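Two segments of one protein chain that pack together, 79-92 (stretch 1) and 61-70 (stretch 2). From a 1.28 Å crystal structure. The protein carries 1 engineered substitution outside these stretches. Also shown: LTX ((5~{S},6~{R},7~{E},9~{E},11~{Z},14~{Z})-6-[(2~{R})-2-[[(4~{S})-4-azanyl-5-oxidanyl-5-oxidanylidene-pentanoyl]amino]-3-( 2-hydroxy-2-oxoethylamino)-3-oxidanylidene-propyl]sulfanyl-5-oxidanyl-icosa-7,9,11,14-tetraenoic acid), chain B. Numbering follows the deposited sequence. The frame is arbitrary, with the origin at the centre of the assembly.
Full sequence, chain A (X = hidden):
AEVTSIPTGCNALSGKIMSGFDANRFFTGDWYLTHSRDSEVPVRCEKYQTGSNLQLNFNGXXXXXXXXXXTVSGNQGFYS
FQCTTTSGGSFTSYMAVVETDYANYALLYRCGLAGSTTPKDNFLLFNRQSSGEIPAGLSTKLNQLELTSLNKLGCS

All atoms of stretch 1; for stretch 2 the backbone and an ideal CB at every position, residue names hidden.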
ATOM      1  N   TYR A  79      -8.971  -3.420  -1.406  1.00  8.86           N
ATOM      2  CA  TYR A  79      -8.778  -4.604  -0.590  1.00 10.31           C
ATOM      3  C   TYR A  79      -8.820  -4.213   0.871  1.00 10.01           C
ATOM      4  O   TYR A  79      -8.367  -3.127   1.242  1.00 10.81           O
ATOM      5  CB  TYR A  79      -7.440  -5.273  -0.917  1.00 11.59           C
ATOM      6  CG  TYR A  79      -7.423  -5.873  -2.297  1.00 11.40           C
ATOM      7  CD1 TYR A  79      -7.155  -5.089  -3.408  1.00 15.78           C
ATOM      8  CD2 TYR A  79      -7.733  -7.211  -2.496  1.00 13.47           C
ATOM      9  CE1 TYR A  79      -7.171  -5.628  -4.675  1.00 17.17           C
ATOM     10  CE2 TYR A  79      -7.742  -7.760  -3.754  1.00 14.93           C
ATOM     11  CZ  TYR A  79      -7.456  -6.972  -4.837  1.00 15.94           C
ATOM     12  OH  TYR A  79      -7.478  -7.516  -6.098  1.00 22.38           O
ATOM     13  N   SER A  80      -9.349  -5.105   1.702  1.00 10.69           N
ATOM     14  CA  SER A  80      -9.311  -4.974   3.151  1.00 10.97           C
ATOM     15  C   SER A  80      -8.351  -6.013   3.697  1.00 10.17           C
ATOM     16  O   SER A  80      -8.467  -7.198   3.369  1.00 12.45           O
ATOM     17  CB  SER A  80     -10.702  -5.173   3.750  1.00 12.93           C
ATOM     18  OG  SER A  80     -10.665  -5.210   5.163  1.00 16.26           O
ATOM     19  N   PHE A  81      -7.408  -5.577   4.521  1.00 10.62           N
ATOM     20  CA  PHE A  81      -6.467  -6.483   5.159  1.00 12.63           C
ATOM     21  C   PHE A  81      -6.670  -6.498   6.656  1.00 11.15           C
ATOM     22  O   PHE A  81      -6.657  -5.445   7.307  1.00 12.15           O
ATOM     23  CB  PHE A  81      -5.032  -6.090   4.809  1.00 11.52           C
ATOM     24  CG  PHE A  81      -4.637  -6.483   3.424  1.00 11.85           C
ATOM     25  CD1 PHE A  81      -4.116  -7.734   3.176  1.00 13.98           C
ATOM     26  CD2 PHE A  81      -4.839  -5.623   2.353  1.00 12.45           C
ATOM     27  CE1 PHE A  81      -3.777  -8.123   1.886  1.00 13.94           C
ATOM     28  CE2 PHE A  81      -4.483  -6.007   1.060  1.00 12.72           C
ATOM     29  CZ  PHE A  81      -3.966  -7.263   0.833  1.00 13.99           C
ATOM     30  N   GLN A  82      -6.859  -7.698   7.185  1.00 12.89           N
ATOM     31  CA  GLN A  82      -6.940  -7.910   8.611  1.00 13.14           C
ATOM     32  C   GLN A  82      -5.574  -8.354   9.090  1.00 12.83           C
ATOM     33  O   GLN A  82      -5.081  -9.391   8.666  1.00 13.79           O
ATOM     34  CB  GLN A  82      -7.999  -8.958   8.937  1.00 17.02           C
ATOM     35  CG  GLN A  82      -8.338  -9.042  10.410  1.00 28.64           C
ATOM     36  CD  GLN A  82      -8.816  -7.712  10.956  1.00 38.12           C
ATOM     37  OE1 GLN A  82      -9.535  -6.975  10.279  1.00 31.89           O
ATOM     38  NE2 GLN A  82      -8.415  -7.396  12.184  1.00 37.72           N
ATOM     39  N   CYS A  83      -4.962  -7.561   9.961  1.00 13.32           N
ATOM     40  CA  CYS A  83      -3.565  -7.763  10.330  1.00 13.57           C
ATOM     41  C   CYS A  83      -3.385  -7.990  11.821  1.00 15.39           C
ATOM     42  O   CYS A  83      -4.128  -7.449  12.637  1.00 15.97           O
ATOM     43  CB  CYS A  83      -2.708  -6.563   9.906  1.00 14.14           C
ATOM     44  SG  CYS A  83      -2.787  -6.080   8.173  1.00 14.13           S
ATOM     45  N   THR A  84      -2.380  -8.786  12.162  1.00 14.32           N
ATOM     46  CA  THR A  84      -2.000  -9.018  13.549  1.00 15.44           C
ATOM     47  C   THR A  84      -0.497  -8.815  13.666  1.00 16.80           C
ATOM     48  O   THR A  84       0.242  -9.054  12.716  1.00 17.06           O
ATOM     49  CB  THR A  84      -2.387 -10.427  14.033  1.00 20.34           C
ATOM     50  OG1 THR A  84      -1.779 -11.412  13.191  1.00 21.90           O
ATOM     51  CG2 THR A  84      -3.896 -10.605  14.012  1.00 22.16           C
ATOM     52  N   THR A  85      -0.040  -8.356  14.824  1.00 17.28           N
ATOM     53  CA  THR A  85       1.377  -8.072  15.003  1.00 16.73           C
ATOM     54  C   THR A  85       1.952  -8.926  16.118  1.00 17.29           C
ATOM     55  O   THR A  85       1.219  -9.422  16.988  1.00 18.09           O
ATOM     56  CB  THR A  85       1.627  -6.592  15.335  1.00 17.74           C
ATOM     57  OG1 THR A  85       1.369  -6.369  16.726  1.00 21.48           O
ATOM     58  CG2 THR A  85       0.740  -5.679  14.491  1.00 18.95           C
ATOM     59  N   THR A  86       3.268  -9.091  16.117  1.00 17.88           N
ATOM     60  CA  THR A  86       3.868  -9.964  17.121  1.00 19.19           C
ATOM     61  C   THR A  86       3.841  -9.372  18.524  1.00 20.08           C
ATOM     62  O   THR A  86       4.098 -10.079  19.481  1.00 21.19           O
ATOM     63  CB  THR A  86       5.319 -10.338  16.784  1.00 24.04           C
ATOM     64  OG1 THR A  86       6.083  -9.154  16.527  1.00 24.73           O
ATOM     65  CG2 THR A  86       5.365 -11.257  15.579  1.00 23.64           C
ATOM     66  N   SER A  87       3.507  -8.098  18.662  1.00 20.16           N
ATOM     67  CA  SER A  87       3.367  -7.513  19.987  1.00 26.33           C
ATOM     68  C   SER A  87       1.944  -7.719  20.496  1.00 26.20           C
ATOM     69  O   SER A  87       1.610  -7.326  21.608  1.00 33.69           O
ATOM     70  CB  SER A  87       3.732  -6.029  19.968  1.00 30.50           C
ATOM     71  OG  SER A  87       3.030  -5.343  18.948  1.00 38.23           O
ATOM     72  N   GLY A  88       1.102  -8.332  19.669  1.00 22.49           N
ATOM     73  CA  GLY A  88      -0.248  -8.672  20.081  1.00 28.40           C
ATOM     74  C   GLY A  88      -1.317  -7.735  19.549  1.00 27.97           C
ATOM     75  O   GLY A  88      -2.489  -7.868  19.895  1.00 37.47           O
ATOM     76  N   GLY A  89      -0.919  -6.791  18.704  1.00 23.51           N
ATOM     77  CA  GLY A  89      -1.858  -5.849  18.121  1.00 26.88           C
ATOM     78  C   GLY A  89      -2.659  -6.439  16.977  1.00 24.51           C
ATOM     79  O   GLY A  89      -2.298  -7.467  16.414  1.00 20.41           O
ATOM     80  N   SER A  90      -3.768  -5.790  16.651  1.00 22.40           N
ATOM     81  CA  SER A  90      -4.555  -6.162  15.485  1.00 20.27           C
ATOM     82  C   SER A  90      -5.208  -4.923  14.898  1.00 19.54           C
ATOM     83  O   SER A  90      -5.599  -4.014  15.623  1.00 20.68           O
ATOM     84  CB  SER A  90      -5.615  -7.201  15.842  1.00 27.50           C
ATOM     85  OG  SER A  90      -6.638  -6.628  16.631  1.00 35.70           O
ATOM     86  N   PHE A  91      -5.334  -4.891  13.579  1.00 16.06           N
ATOM     87  CA  PHE A  91      -5.922  -3.740  12.923  1.00 15.49           C
ATOM     88  C   PHE A  91      -6.422  -4.120  11.538  1.00 17.27           C
ATOM     89  O   PHE A  91      -6.087  -5.182  11.013  1.00 14.27           O
ATOM     90  CB  PHE A  91      -4.912  -2.584  12.847  1.00 15.98           C
ATOM     91  CG  PHE A  91      -3.675  -2.891  12.035  1.00 15.07           C
ATOM     92  CD1 PHE A  91      -2.579  -3.512  12.613  1.00 16.75           C
ATOM     93  CD2 PHE A  91      -3.600  -2.525  10.702  1.00 16.17           C
ATOM     94  CE1 PHE A  91      -1.441  -3.774  11.872  1.00 15.41           C
ATOM     95  CE2 PHE A  91      -2.472  -2.788   9.956  1.00 13.37           C
ATOM     96  CZ  PHE A  91      -1.386  -3.415  10.543  1.00 13.82           C
ATOM     97  N   THR A  92      -7.230  -3.241  10.958  1.00 14.23           N
ATOM     98  CA  THR A  92      -7.746  -3.428   9.608  1.00 13.98           C
ATOM     99  C   THR A  92      -7.271  -2.265   8.762  1.00 12.60           C
ATOM    100  O   THR A  92      -7.389  -1.111   9.170  1.00 13.87           O
ATOM    101  CB  THR A  92      -9.273  -3.492   9.587  1.00 13.44           C
ATOM    102  OG1 THR A  92      -9.718  -4.480  10.521  1.00 18.44           O
ATOM    103  CG2 THR A  92      -9.795  -3.836   8.190  1.00 14.62           C
ATOM    104  N   UNK A  61       6.832  -1.724  12.337  1.00 29.47           N
ATOM    105  CA  UNK A  61       7.600  -0.835  13.219  1.00 33.61           C
ATOM    106  C   UNK A  61       8.051  -1.494  14.520  1.00 39.58           C
ATOM    107  O   UNK A  61       9.200  -1.333  14.938  1.00 37.74           O
ATOM    108  CB  UNK A  61       6.763   0.402  13.552  1.00 33.61           C
ATOM    109  N   UNK A  62       7.159  -2.225  15.175  1.00 34.90           N
ATOM    110  CA  UNK A  62       7.600  -3.026  16.308  1.00 44.32           C
ATOM    111  C   UNK A  62       7.067  -4.445  16.191  1.00 42.84           C
ATOM    112  O   UNK A  62       6.093  -4.833  16.838  1.00 46.72           O
ATOM    113  CB  UNK A  62       7.148  -2.393  17.626  1.00 44.32           C
ATOM    114  N   UNK A  63       7.724  -5.214  15.332  1.00 31.38           N
ATOM    115  CA  UNK A  63       7.417  -6.618  15.189  1.00 28.87           C
ATOM    116  C   UNK A  63       6.886  -6.981  13.823  1.00 22.29           C
ATOM    117  O   UNK A  63       6.368  -6.137  13.084  1.00 23.60           O
ATOM    118  CB  UNK A  63       6.404  -7.035  16.257  1.00 28.87           C
ATOM    119  N   UNK A  64       7.021  -8.255  13.482  1.00 22.37           N
ATOM    120  CA  UNK A  64       6.474  -8.771  12.241  1.00 21.97           C
ATOM    121  C   UNK A  64       4.957  -8.707  12.241  1.00 20.82           C
ATOM    122  O   UNK A  64       4.311  -8.883  13.273  1.00 20.35           O
ATOM    123  CB  UNK A  64       6.942 -10.209  12.010  1.00 21.97           C
ATOM    124  N   UNK A  65       4.409  -8.424  11.067  1.00 17.59           N
ATOM    125  CA  UNK A  65       2.980  -8.269  10.884  1.00 16.28           C
ATOM    126  C   UNK A  65       2.490  -9.266   9.850  1.00 16.61           C
ATOM    127  O   UNK A  65       3.118  -9.448   8.809  1.00 18.33           O
ATOM    128  CB  UNK A  65       2.634  -6.838  10.466  1.00 16.28           C
ATOM    129  N   UNK A  66       1.366  -9.911  10.136  1.00 16.13           N
ATOM    130  CA  UNK A  66       0.760 -10.847   9.205  1.00 16.24           C
ATOM    131  C   UNK A  66      -0.648 -10.394   8.871  1.00 15.27           C
ATOM    132  O   UNK A  66      -1.430 -10.077   9.766  1.00 17.92           O
ATOM    133  CB  UNK A  66       0.749 -12.264   9.782  1.00 16.24           C
ATOM    134  N   UNK A  67      -0.971 -10.370   7.581  1.00 15.05           N
ATOM    135  CA  UNK A  67      -2.262  -9.866   7.125  1.00 14.88           C
ATOM    136  C   UNK A  67      -2.972 -10.829   6.195  1.00 14.20           C
ATOM    137  O   UNK A  67      -2.345 -11.561   5.432  1.00 17.74           O
ATOM    138  CB  UNK A  67      -2.079  -8.520   6.421  1.00 14.88           C
ATOM    139  N   UNK A  68      -4.298 -10.793   6.247  1.00 14.00           N
ATOM    140  CA  UNK A  68      -5.126 -11.579   5.350  1.00 15.45           C
ATOM    141  C   UNK A  68      -6.055 -10.622   4.605  1.00 14.86           C
ATOM    142  O   UNK A  68      -6.802  -9.858   5.230  1.00 15.21           O
ATOM    143  CB  UNK A  68      -5.917 -12.644   6.113  1.00 15.45           C
ATOM    144  N   UNK A  69      -6.032 -10.658   3.272  1.00 13.56           N
ATOM    145  CA  UNK A  69      -6.819  -9.726   2.480  1.00 12.43           C
ATOM    146  C   UNK A  69      -8.096 -10.282   1.895  1.00 13.46           C
ATOM    147  O   UNK A  69      -8.289 -11.496   1.786  1.00 15.35           O
ATOM    148  CB  UNK A  69      -5.955  -9.188   1.337  1.00 12.43           C
ATOM    149  N   UNK A  70      -8.974  -9.365   1.510  1.00 13.16           N
ATOM    150  CA  UNK A  70     -10.199  -9.694   0.806  1.00 14.19           C
ATOM    151  C   UNK A  70     -10.625  -8.477  -0.002  1.00 12.63           C
ATOM    152  O   UNK A  70     -10.304  -7.341   0.350  1.00 12.39           O
ATOM    153  CB  UNK A  70     -11.299 -10.129   1.776  1.00 14.19           C
TER
HETATM  154  O2  LTX B 201      -0.966   4.227   5.562  1.00 13.54           O
HETATM  155  C1  LTX B 201      -0.076   4.920   6.108  1.00 14.25           C
HETATM  156  O1  LTX B 201       1.136   4.838   5.791  1.00 13.07           O
HETATM  157  C2  LTX B 201      -0.485   5.904   7.178  1.00 15.11           C
HETATM  158  C3  LTX B 201      -0.054   5.378   8.543  1.00 21.41           C
HETATM  159  C4  LTX B 201      -0.408   3.899   8.686  1.00 26.32           C
HETATM  160  C5  LTX B 201      -0.232   3.437  10.126  1.00 31.46           C
HETATM  161  O3  LTX B 201       1.161   3.370  10.464  1.00 33.97           O
HETATM  162  C6  LTX B 201      -0.879   2.077  10.369  1.00 25.02           C
HETATM  163  C7  LTX B 201      -0.208   0.988   9.542  1.00 25.78           C
HETATM  164  C8  LTX B 201      -0.848   0.323   8.566  1.00 22.08           C
HETATM  165  C9  LTX B 201      -0.157  -0.736   7.813  1.00 16.13           C
HETATM  166  C10 LTX B 201      -0.773  -1.597   6.991  1.00 15.24           C
HETATM  167  C11 LTX B 201      -0.000  -2.631   6.295  1.00 15.15           C
HETATM  168  C12 LTX B 201      -0.465  -3.539   5.427  1.00 14.73           C
HETATM  169  C13 LTX B 201      -1.913  -3.674   4.988  1.00 19.44           C
HETATM  170  C14 LTX B 201      -2.275  -2.654   3.928  1.00 16.07           C
HETATM  171  C15 LTX B 201      -1.912  -2.750   2.654  1.00 20.60           C
HETATM  172  C16 LTX B 201      -1.102  -3.911   2.129  1.00 27.43           C
HETATM  173  C17 LTX B 201      -0.154  -3.431   1.033  1.00 24.70           C
HETATM  174  C18 LTX B 201       0.505  -4.628   0.360  1.00 27.75           C
HETATM  175  C19 LTX B 201       1.673  -4.216  -0.523  1.00 27.99           C
HETATM  176  C20 LTX B 201       2.284  -5.424  -1.207  1.00 21.29           C
HETATM  177  O32 LTX B 201       3.797  -2.166  11.846  1.00 21.11           O
HETATM  178  C21 LTX B 201       2.702  -1.575  11.899  1.00 23.51           C
HETATM  179  O31 LTX B 201       2.370  -0.668  11.108  1.00 25.01           O
HETATM  180  CA3 LTX B 201       1.732  -1.978  12.979  1.00 24.38           C
HETATM  181  N3  LTX B 201       0.498  -1.219  12.856  1.00 25.59           N
HETATM  182  C22 LTX B 201      -0.418  -1.146  13.817  1.00 25.88           C
HETATM  183  O33 LTX B 201      -0.266  -1.720  14.882  1.00 34.64           O
HETATM  184  CA2 LTX B 201      -1.668  -0.342  13.589  1.00 25.08           C
HETATM  185  CB2 LTX B 201      -1.720   0.289  12.198  1.00 27.27           C
HETATM  186  SG2 LTX B 201      -0.756   1.761  12.112  1.00 30.21           S
HETATM  187  N2  LTX B 201      -1.834   0.644  14.635  1.00 25.27           N
HETATM  188  CD1 LTX B 201      -2.980   0.779  15.287  1.00 32.76           C
HETATM  189  OE1 LTX B 201      -4.050   0.383  14.848  1.00 27.80           O
HETATM  190  CG1 LTX B 201      -2.861   1.478  16.621  1.00 42.31           C
HETATM  191  CB1 LTX B 201      -4.223   1.890  17.156  1.00 51.91           C
HETATM  192  CA1 LTX B 201      -4.054   3.000  18.190  1.00 65.42           C
HETATM  193  N1  LTX B 201      -3.188   4.061  17.636  1.00 64.49           N
HETATM  194  C23 LTX B 201      -3.433   2.466  19.446  1.00 73.19           C
HETATM  195  O11 LTX B 201      -2.378   2.997  19.860  1.00 75.27           O
HETATM  196  O12 LTX B 201      -3.998   1.519  20.032  1.00 76.04           O

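The two strands run antiparallel, and in the paired region their side chains alternate between two faces: one carries F81, C83 and T85 and looks toward the ligand, the other carries S80, Q82 and T84.

Position 61 lies before the strand. Its ideal CB has nothing of stretch 1 within 5.5 Å, but the ligand, with its oxygens, is near, so a long polar or basic chain would do well. The residue is K61, whose NZ donates to LTX O3 at 2.7 Å while its backbone N donates to LTX O32 at 3.1 Å.

At 62, CA-to-CB points sideways, 5.2 Å from S87 OG, in polar surroundings at the turn; many hydrophilic residues would suit. N62 brings its end nearer, ND2 lying 3.7 Å from S87 OG.

Position 63 is far more restrictive. An ideal CB would sit 2.2 Å from T86 OG1, a clash, and phi/psi of 116/158 would jam it against the preceding carbonyl oxygen. The backbone angles by themselves call for glycine, and the clash with T86 OG1 points the same way; G63 it is, letting T86 OG1 approach its CA to 3.2 Å.

At 64 the CB points sideways, 4.0 Å from T86 CG2, with open space beyond, so polar or charged chains are all plausible. D64 leads its carboxylate away from stretch 1; its main chain does the pairing, T86 N donating to D64 O at 3.0 Å.

Position 65 sits opposite T85 in a non-hydrogen-bonded pair. Its CB lies 4.6 Å from T85 CG2 and 5.3 Å from F91 CZ, an apolar setting for a beta-branched or other aliphatic residue. V65 suits it: CG1 reaches C83 CB at 3.8 Å and F91 CZ at 4.1 Å, while CG2 lies 4.0 Å from T85 CG2.

Position 66 pairs with T84 on the other face. The nearest side-chain atom offered is T84 OG1, 4.3 Å from the CB, which suits threonine or a long polar chain. K66 turns its end away, and two backbone bonds, K66 N to T84 O and T84 N to K66 O, both 2.9 Å, hold the pair.

Position 67 is the most telling. Its ideal CB is 3.1 Å from C83 SG, tight for ordinary packing but natural for a disulfide, so cysteine is strongly indicated. C67 SG bonds C83 SG at 2.0 Å with chi3 of 106°, and its CB also packs on F81 CD1 at 3.9 Å.

At 68 the CB lies on the face of Q82 and S80, 4.2 Å from Q82 O, where no apolar group or charge of stretch 1 presses on it; small or polar residues would suit. S68 is there, its N donating to Q82 O and its O accepting from Q82 N, each at 2.9 Å.

Position 69 faces the F81 ring; a CB would clash with F81 CE1 at 2.5 Å. With the ring where it is, there is no room even for alanine's methyl, so glycine is expected; here the ring, not the backbone angles, makes the case. G69 leaves its CA over the ring face, 3.8 Å from the F81 ring centroid, in a CH-pi contact.

At 70 the ideal CB, on the same face as S80, is 4.4 Å from S80 O, and nothing there demands one residue type; small polar residues would do. S70 places OG 4.2 Å from S80 CB, S80 N donates to S70 O at 2.8 Å, and S70 N donates to S80 O at 2.9 Å.

Stretch 2 61-70: KNGDVKCSGS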
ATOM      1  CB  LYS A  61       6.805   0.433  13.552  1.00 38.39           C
ATOM      2  CG  LYS A  61       5.323   0.389  13.234  1.00 41.58           C
ATOM      3  CD  LYS A  61       4.778   1.801  13.070  1.00 46.79           C
ATOM      4  CE  LYS A  61       3.292   1.804  12.756  1.00 44.04           C
ATOM      5  NZ  LYS A  61       2.739   3.185  12.685  1.00 50.56           N
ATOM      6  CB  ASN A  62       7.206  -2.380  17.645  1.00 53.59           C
ATOM      7  CG  ASN A  62       5.719  -2.132  17.775  1.00 54.65           C
ATOM      8  OD1 ASN A  62       5.053  -1.747  16.816  1.00 57.82           O
ATOM      9  ND2 ASN A  62       5.190  -2.349  18.975  1.00 56.15           N
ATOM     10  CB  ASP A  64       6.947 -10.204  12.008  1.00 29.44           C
ATOM     11  CG  ASP A  64       8.377 -10.262  11.510  1.00 32.80           C
ATOM     12  OD1 ASP A  64       8.999  -9.185  11.393  1.00 35.05           O
ATOM     13  OD2 ASP A  64       8.876 -11.374  11.235  1.00 44.29           O
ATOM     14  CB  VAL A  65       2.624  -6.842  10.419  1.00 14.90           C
ATOM     15  CG1 VAL A  65       1.117  -6.683  10.291  1.00 15.54           C
ATOM     16  CG2 VAL A  65       3.196  -5.825  11.391  1.00 17.81           C
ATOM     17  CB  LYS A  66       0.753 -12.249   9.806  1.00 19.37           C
ATOM     18  CG  LYS A  66       2.154 -12.802  10.013  1.00 23.54           C
ATOM     19  CD  LYS A  66       2.129 -14.164  10.685  1.00 27.08           C
ATOM     20  CE  LYS A  66       3.404 -14.934  10.377  1.00 38.40           C
ATOM     21  NZ  LYS A  66       4.605 -14.057  10.399  1.00 45.39           N
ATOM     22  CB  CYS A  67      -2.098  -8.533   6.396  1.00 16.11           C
ATOM     23  SG  CYS A  67      -1.302  -7.215   7.334  1.00 15.40           S
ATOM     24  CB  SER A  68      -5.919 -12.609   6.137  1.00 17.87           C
ATOM     25  OG  SER A  68      -6.789 -13.343   5.306  1.00 25.82           O
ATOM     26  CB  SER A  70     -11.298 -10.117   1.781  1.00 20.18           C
ATOM     27  OG  SER A  70     -11.506  -9.125   2.765  1.00 19.77           O
TER
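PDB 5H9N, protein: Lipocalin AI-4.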